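Local coordinates for ABC transporter substrate-binding protein (Streptococcus pneumoniae, PDB 4OHN) that binds histidine and, judging from its family, probably hands it to a membrane ABC transporter for amino-acid uptake, at residues D179-N184 with E206-G211; V29-A34 with N99-N104. All coordinates share one frame; numbering follows the deposited sequence.

How the interactions relate
The two interactions have centres only about 5 Å apart, near the middle of a two-lobed solute-binding protein, and come in series along the chain: interaction 2 closes before interaction 1 opens. They meet on one sheet, where strands 102-111 and 206-212 run antiparallel as neighbours. Backbone bonds join them there, E206 N to N104 O (2.8 Å) and F208 N to M102 O (2.8 Å). In this fold such paired strands typically form the hinge between the lobes. Interaction 1 brings the start of helix 180-189 and the bound histidine against the pair, whereas interaction 2 packs the 29-34 hairpin region against it, a layer behind the ligand.

Interaction 1: residues D179-N184 with E206-G211; sequences DRVYAN and EAFAVG. With HIS (histidine), chain B.
D179 OD2 accepts a hydrogen bond from the amino nitrogen of the bound histidine (HIS N to OD2, 2.7 Å), and N104 ND2 and Q106 NE2 add two weak hydrogen bonds to the same oxygen. Aspartate suits this place because a short carboxylate sets an anionic oxygen at hydrogen-bonding distance from the ammonium group. Its CG stands anti to the carbonyl carbon (chi1 -55°), which swings the carboxylate toward the ligand, while OD1 lies along the ligand's aliphatic part, 3.3 Å from HIS CB. E206 brings a second negative charge, its OE1 4.0 Å from D179 OD2 in one of two modelled conformers. Their repulsion is probably offset by N104 and Q106, whose amide nitrogens also bond to E206 OE1, and by the ligand's ammonium group; S86 OG bonds to OE1 as well, and S134 OG to OE2. D179 and F208 line the ligand cleft of a type II periplasmic-binding-protein fold, where D179 ends strand 175-179 and E206 starts strand 206-212. The F208 ring adds an apolar wall beside the ammonium group, its CE1 3.9 Å from HIS N, with D179 OD2 at the ring's edge. That edge also meets V181 in plane, CZ to CG2 at 3.7 Å in one of two valine conformers.

Interaction 2: residues V29-A34 with N99-N104; sequences VPMGFA and NSYMKN
The Y101 ring offers its edge to M31: the methyl CE lies near the ring plane, 4.1 Å from Y101 CE1 and 4.0 Å from Y101 OH, while W82 meets the same tyrosine with the ring planes inclined at about 45°. In the two-lobed binding-protein fold this joins the approach to strand 32-34, part of a small antiparallel sheet, to the run into strand 102-111 of the main sheet. Within 29-34, and apart from the contact with 99-104, V29 CG1 sits 3.6 Å above one face of the F33 ring, offset toward the rim. Tyrosine suits position 101 because its ring fills a buried apolar site while its hydroxyl can reach D44 OD1, with which it makes a weak hydrogen bond. M31 is unbranched and flexible, and bends at each torsion (chi2 -51°, chi3 -72°), curling its methyl between the tyrosine edge and M102. F43 and F244 also touch both methionines, and F208 touches M31, so the contact sits in an apolar layer with the M31 side chain about 7 Å from the bound histidine. M102 runs straight out, with CG anti to the backbone N (chi1 -170°), and turns only at its end. In one of its two modelled conformers, the methionines meet tip to tip, M31 CE to M102 CE at 3.7 Å.

Interaction 1: residues D179-N184 with E206-G211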
loop_
_atom_site.group_PDB
_atom_site.type_symbol
_atom_site.label_atom_id
_atom_site.label_comp_id
_atom_site.label_asym_id
_atom_site.label_seq_id
_atom_site.Cartn_x
_atom_site.Cartn_y
_atom_site.Cartn_z
ATOM N N ASP A 179 1.790 -0.313 -7.514
ATOM C CA ASP A 179 0.498 0.282 -7.239
ATOM C C ASP A 179 0.290 1.581 -8.002
ATOM O O ASP A 179 1.150 2.455 -7.999
ATOM C CB ASP A 179 0.365 0.558 -5.731
ATOM C CG ASP A 179 0.608 -0.662 -4.909
ATOM O OD1 ASP A 179 1.750 -1.131 -4.875
ATOM O OD2 ASP A 179 -0.357 -1.148 -4.296
ATOM N N ARG A 180 -0.880 1.741 -8.617
ATOM C CA ARG A 180 -1.195 2.953 -9.357
ATOM C C ARG A 180 -1.155 4.185 -8.464
ATOM O O ARG A 180 -0.685 5.228 -8.875
ATOM C CB ARG A 180 -2.542 2.820 -10.063
ATOM C CG ARG A 180 -2.802 3.892 -11.134
ATOM C CD ARG A 180 -4.032 3.512 -11.975
ATOM N NE ARG A 180 -4.018 4.079 -13.317
ATOM C CZ ARG A 180 -4.787 3.648 -14.313
ATOM N NH1 ARG A 180 -5.617 2.637 -14.120
ATOM N NH2 ARG A 180 -4.721 4.221 -15.505
ATOM N N VAL A 181 -1.643 4.094 -7.226
ATOM C CA VAL A 181 -1.644 5.288 -6.379
ATOM C C VAL A 181 -0.235 5.779 -6.134
ATOM O O VAL A 181 0.020 6.971 -6.093
ATOM C CB VAL A 181 -2.339 5.106 -5.006
ATOM C CG1 VAL A 181 -3.803 4.736 -5.190
ATOM C CG2 VAL A 181 -1.592 4.097 -4.116
ATOM N N TYR A 182 0.694 4.852 -5.970
ATOM C CA TYR A 182 2.077 5.260 -5.779
ATOM C C TYR A 182 2.634 5.886 -7.052
ATOM O O TYR A 182 3.195 6.979 -7.025
ATOM C CB TYR A 182 2.905 4.053 -5.330
ATOM C CG TYR A 182 4.363 4.324 -5.024
ATOM C CD1 TYR A 182 4.904 4.070 -3.785
ATOM C CD2 TYR A 182 5.210 4.837 -5.975
ATOM C CE1 TYR A 182 6.253 4.329 -3.530
ATOM C CE2 TYR A 182 6.493 5.090 -5.720
ATOM C CZ TYR A 182 7.016 4.849 -4.520
ATOM O OH TYR A 182 8.374 5.133 -4.334
ATOM N N ALA A 183 2.493 5.183 -8.173
ATOM C CA ALA A 183 3.059 5.669 -9.422
ATOM C C ALA A 183 2.561 7.060 -9.748
ATOM O O ALA A 183 3.374 7.942 -10.085
ATOM C CB ALA A 183 2.733 4.700 -10.556
ATOM N N ASN A 184 1.255 7.286 -9.647
ATOM C CA ASN A 184 0.674 8.598 -9.990
ATOM C C ASN A 184 1.267 9.698 -9.112
ATOM O O ASN A 184 1.685 10.750 -9.602
ATOM C CB ASN A 184 -0.847 8.597 -9.797
ATOM C CG ASN A 184 -1.605 7.837 -10.880
ATOM O OD1 ASN A 184 -1.083 7.562 -11.951
ATOM N ND2 ASN A 184 -2.876 7.532 -10.600
ATOM N N GLU A 206 -7.667 -4.062 -6.703
ATOM C CA GLU A 206 -7.459 -4.274 -5.290
ATOM C C GLU A 206 -8.268 -3.217 -4.508
ATOM O O GLU A 206 -8.782 -2.231 -5.062
ATOM C CB GLU A 206 -5.961 -4.150 -4.929
ATOM C CG GLU A 206 -5.034 -5.298 -5.438
ATOM C CD GLU A 206 -3.560 -5.089 -5.094
ATOM O OE1 GLU A 206 -3.208 -3.945 -4.772
ATOM O OE2 GLU A 206 -2.760 -6.061 -5.132
ATOM N N ALA A 207 -8.368 -3.451 -3.212
ATOM C CA ALA A 207 -8.772 -2.431 -2.260
ATOM C C ALA A 207 -7.813 -2.437 -1.086
ATOM O O ALA A 207 -7.300 -3.478 -0.680
ATOM C CB ALA A 207 -10.184 -2.652 -1.792
ATOM N N PHE A 208 -7.588 -1.250 -0.548
ATOM C CA PHE A 208 -6.786 -1.073 0.646
ATOM C C PHE A 208 -7.661 -1.201 1.882
ATOM O O PHE A 208 -8.804 -0.729 1.921
ATOM C CB PHE A 208 -6.172 0.327 0.678
ATOM C CG PHE A 208 -5.133 0.612 -0.392
ATOM C CD1 PHE A 208 -4.367 -0.377 -0.974
ATOM C CD2 PHE A 208 -4.875 1.933 -0.754
ATOM C CE1 PHE A 208 -3.402 -0.065 -1.917
ATOM C CE2 PHE A 208 -3.913 2.237 -1.691
ATOM C CZ PHE A 208 -3.178 1.243 -2.272
ATOM N N ALA A 209 -7.123 -1.835 2.911
ATOM C CA ALA A 209 -7.788 -1.944 4.198
ATOM C C ALA A 209 -6.700 -1.968 5.273
ATOM O O ALA A 209 -5.497 -1.928 4.992
ATOM C CB ALA A 209 -8.662 -3.204 4.256
ATOM N N VAL A 210 -7.127 -2.033 6.531
ATOM C CA VAL A 210 -6.223 -2.048 7.665
ATOM C C VAL A 210 -6.114 -3.463 8.194
ATOM O O VAL A 210 -7.135 -4.105 8.440
ATOM C CB VAL A 210 -6.725 -1.106 8.775
ATOM C CG1 VAL A 210 -5.699 -1.029 9.900
ATOM C CG2 VAL A 210 -7.004 0.285 8.213
ATOM N N GLY A 211 -4.888 -3.947 8.356
ATOM C CA GLY A 211 -4.663 -5.294 8.848
ATOM C C GLY A 211 -4.372 -5.366 10.327
ATOM O O GLY A 211 -3.594 -4.559 10.837
HETATM N N HIS B . -0.317 -2.428 -1.926
HETATM C CA HIS B . 0.902 -3.272 -1.884
HETATM C C HIS B . 0.851 -4.232 -0.717
HETATM O O HIS B . -0.119 -4.184 0.073
HETATM C CB HIS B . 2.203 -2.436 -1.925
HETATM C CG HIS B . 2.621 -1.756 -0.654
HETATM N ND1 HIS B . 3.959 -1.637 -0.316
HETATM C CD2 HIS B . 1.936 -1.079 0.301
HETATM C CE1 HIS B . 4.069 -0.947 0.803
HETATM N NE2 HIS B . 2.857 -0.590 1.196
HETATM O OXT HIS B . 1.791 -5.048 -0.609
#

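Interaction 2: residues V29-A34 with N99-N104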
loop_
_atom_site.group_PDB
_atom_site.type_symbol
_atom_site.label_atom_id
_atom_site.label_comp_id
_atom_site.label_asym_id
_atom_site.label_seq_id
_atom_site.Cartn_x
_atom_site.Cartn_y
_atom_site.Cartn_z
ATOM N N VAL A 29 4.468 6.303 -0.854
ATOM C CA VAL A 29 3.680 7.485 -1.163
ATOM C C VAL A 29 2.406 7.091 -1.892
ATOM O O VAL A 29 2.366 6.084 -2.592
ATOM C CB VAL A 29 4.444 8.488 -2.060
ATOM C CG1 VAL A 29 5.682 9.017 -1.378
ATOM C CG2 VAL A 29 4.834 7.866 -3.421
ATOM N N PRO A 30 1.335 7.878 -1.750
ATOM C CA PRO A 30 1.159 8.992 -0.827
ATOM C C PRO A 30 0.531 8.532 0.486
ATOM O O PRO A 30 -0.090 9.344 1.171
ATOM C CB PRO A 30 0.163 9.866 -1.581
ATOM C CG PRO A 30 -0.742 8.875 -2.216
ATOM C CD PRO A 30 0.120 7.660 -2.555
ATOM N N MET A 31 0.681 7.258 0.840
ATOM C CA MET A 31 -0.072 6.705 1.968
ATOM C C MET A 31 0.610 6.967 3.298
ATOM O O MET A 31 -0.034 7.393 4.265
ATOM C CB MET A 31 -0.285 5.203 1.754
ATOM C CG MET A 31 -0.900 4.830 0.381
ATOM S SD MET A 31 -2.405 5.758 -0.053
ATOM C CE MET A 31 -3.580 5.012 1.085
ATOM N N GLY A 32 1.898 6.710 3.393
ATOM C CA GLY A 32 2.637 6.968 4.611
ATOM C C GLY A 32 4.105 6.922 4.287
ATOM O O GLY A 32 4.597 5.893 3.832
ATOM N N PHE A 33 4.784 8.042 4.476
ATOM C CA PHE A 33 6.150 8.168 3.969
ATOM C C PHE A 33 6.932 9.232 4.710
ATOM O O PHE A 33 6.351 10.180 5.277
ATOM C CB PHE A 33 6.138 8.465 2.459
ATOM C CG PHE A 33 5.494 9.778 2.095
ATOM C CD1 PHE A 33 6.251 10.927 1.932
ATOM C CD2 PHE A 33 4.122 9.882 1.903
ATOM C CE1 PHE A 33 5.656 12.125 1.582
ATOM C CE2 PHE A 33 3.524 11.076 1.561
ATOM C CZ PHE A 33 4.289 12.201 1.401
ATOM N N ALA A 34 8.248 9.080 4.728
ATOM C CA ALA A 34 9.159 10.056 5.294
ATOM C C ALA A 34 9.280 11.225 4.345
ATOM O O ALA A 34 9.626 11.068 3.155
ATOM C CB ALA A 34 10.517 9.435 5.527
ATOM N N ASN A 99 -12.976 -2.907 7.084
ATOM C CA ASN A 99 -13.590 -2.561 5.817
ATOM C C ASN A 99 -12.546 -1.847 4.939
ATOM O O ASN A 99 -11.651 -1.160 5.429
ATOM C CB ASN A 99 -14.803 -1.647 6.020
ATOM C CG ASN A 99 -15.996 -2.375 6.524
ATOM O OD1 ASN A 99 -16.074 -3.586 6.471
ATOM N ND2 ASN A 99 -16.976 -1.631 6.975
ATOM N N SER A 100 -12.682 -2.003 3.634
ATOM C CA SER A 100 -11.788 -1.327 2.711
ATOM C C SER A 100 -12.151 0.155 2.571
ATOM O O SER A 100 -13.322 0.531 2.630
ATOM C CB SER A 100 -11.784 -2.038 1.360
ATOM O OG SER A 100 -11.285 -3.366 1.487
ATOM N N TYR A 101 -11.145 0.999 2.366
ATOM C CA TYR A 101 -11.368 2.449 2.338
ATOM C C TYR A 101 -10.991 3.125 1.037
ATOM O O TYR A 101 -11.258 4.311 0.877
ATOM C CB TYR A 101 -10.687 3.137 3.532
ATOM C CG TYR A 101 -9.203 2.947 3.588
ATOM C CD1 TYR A 101 -8.352 3.789 2.905
ATOM C CD2 TYR A 101 -8.642 1.897 4.313
ATOM C CE1 TYR A 101 -6.973 3.606 2.945
ATOM C CE2 TYR A 101 -7.267 1.706 4.348
ATOM C CZ TYR A 101 -6.452 2.553 3.655
ATOM O OH TYR A 101 -5.079 2.409 3.681
ATOM N N MET A 102 -10.335 2.398 0.126
ATOM C CA MET A 102 -9.838 2.942 -1.156
ATOM C C MET A 102 -9.604 1.824 -2.189
ATOM O O MET A 102 -9.052 0.778 -1.848
ATOM C CB MET A 102 -8.515 3.688 -0.909
ATOM C CG MET A 102 -7.991 4.512 -2.091
ATOM S SD MET A 102 -6.421 5.368 -1.772
ATOM C CE MET A 102 -6.773 6.290 -0.285
ATOM N N LYS A 103 -9.985 2.042 -3.450
ATOM C CA LYS A 103 -9.623 1.112 -4.508
ATOM C C LYS A 103 -8.191 1.358 -4.957
ATOM O O LYS A 103 -7.646 2.447 -4.810
ATOM C CB LYS A 103 -10.558 1.261 -5.710
ATOM C CG LYS A 103 -12.034 1.080 -5.358
ATOM C CD LYS A 103 -12.291 -0.256 -4.675
ATOM C CE LYS A 103 -13.753 -0.429 -4.315
ATOM N NZ LYS A 103 -14.041 -1.813 -3.859
ATOM N N ASN A 104 -7.596 0.335 -5.560
ATOM C CA ASN A 104 -6.252 0.442 -6.096
ATOM C C ASN A 104 -6.113 -0.537 -7.240
ATOM O O ASN A 104 -6.893 -1.488 -7.346
ATOM C CB ASN A 104 -5.244 0.130 -4.994
ATOM C CG ASN A 104 -3.800 0.222 -5.458
ATOM O OD1 ASN A 104 -3.349 1.257 -6.020
ATOM N ND2 ASN A 104 -3.092 -0.899 -5.311
#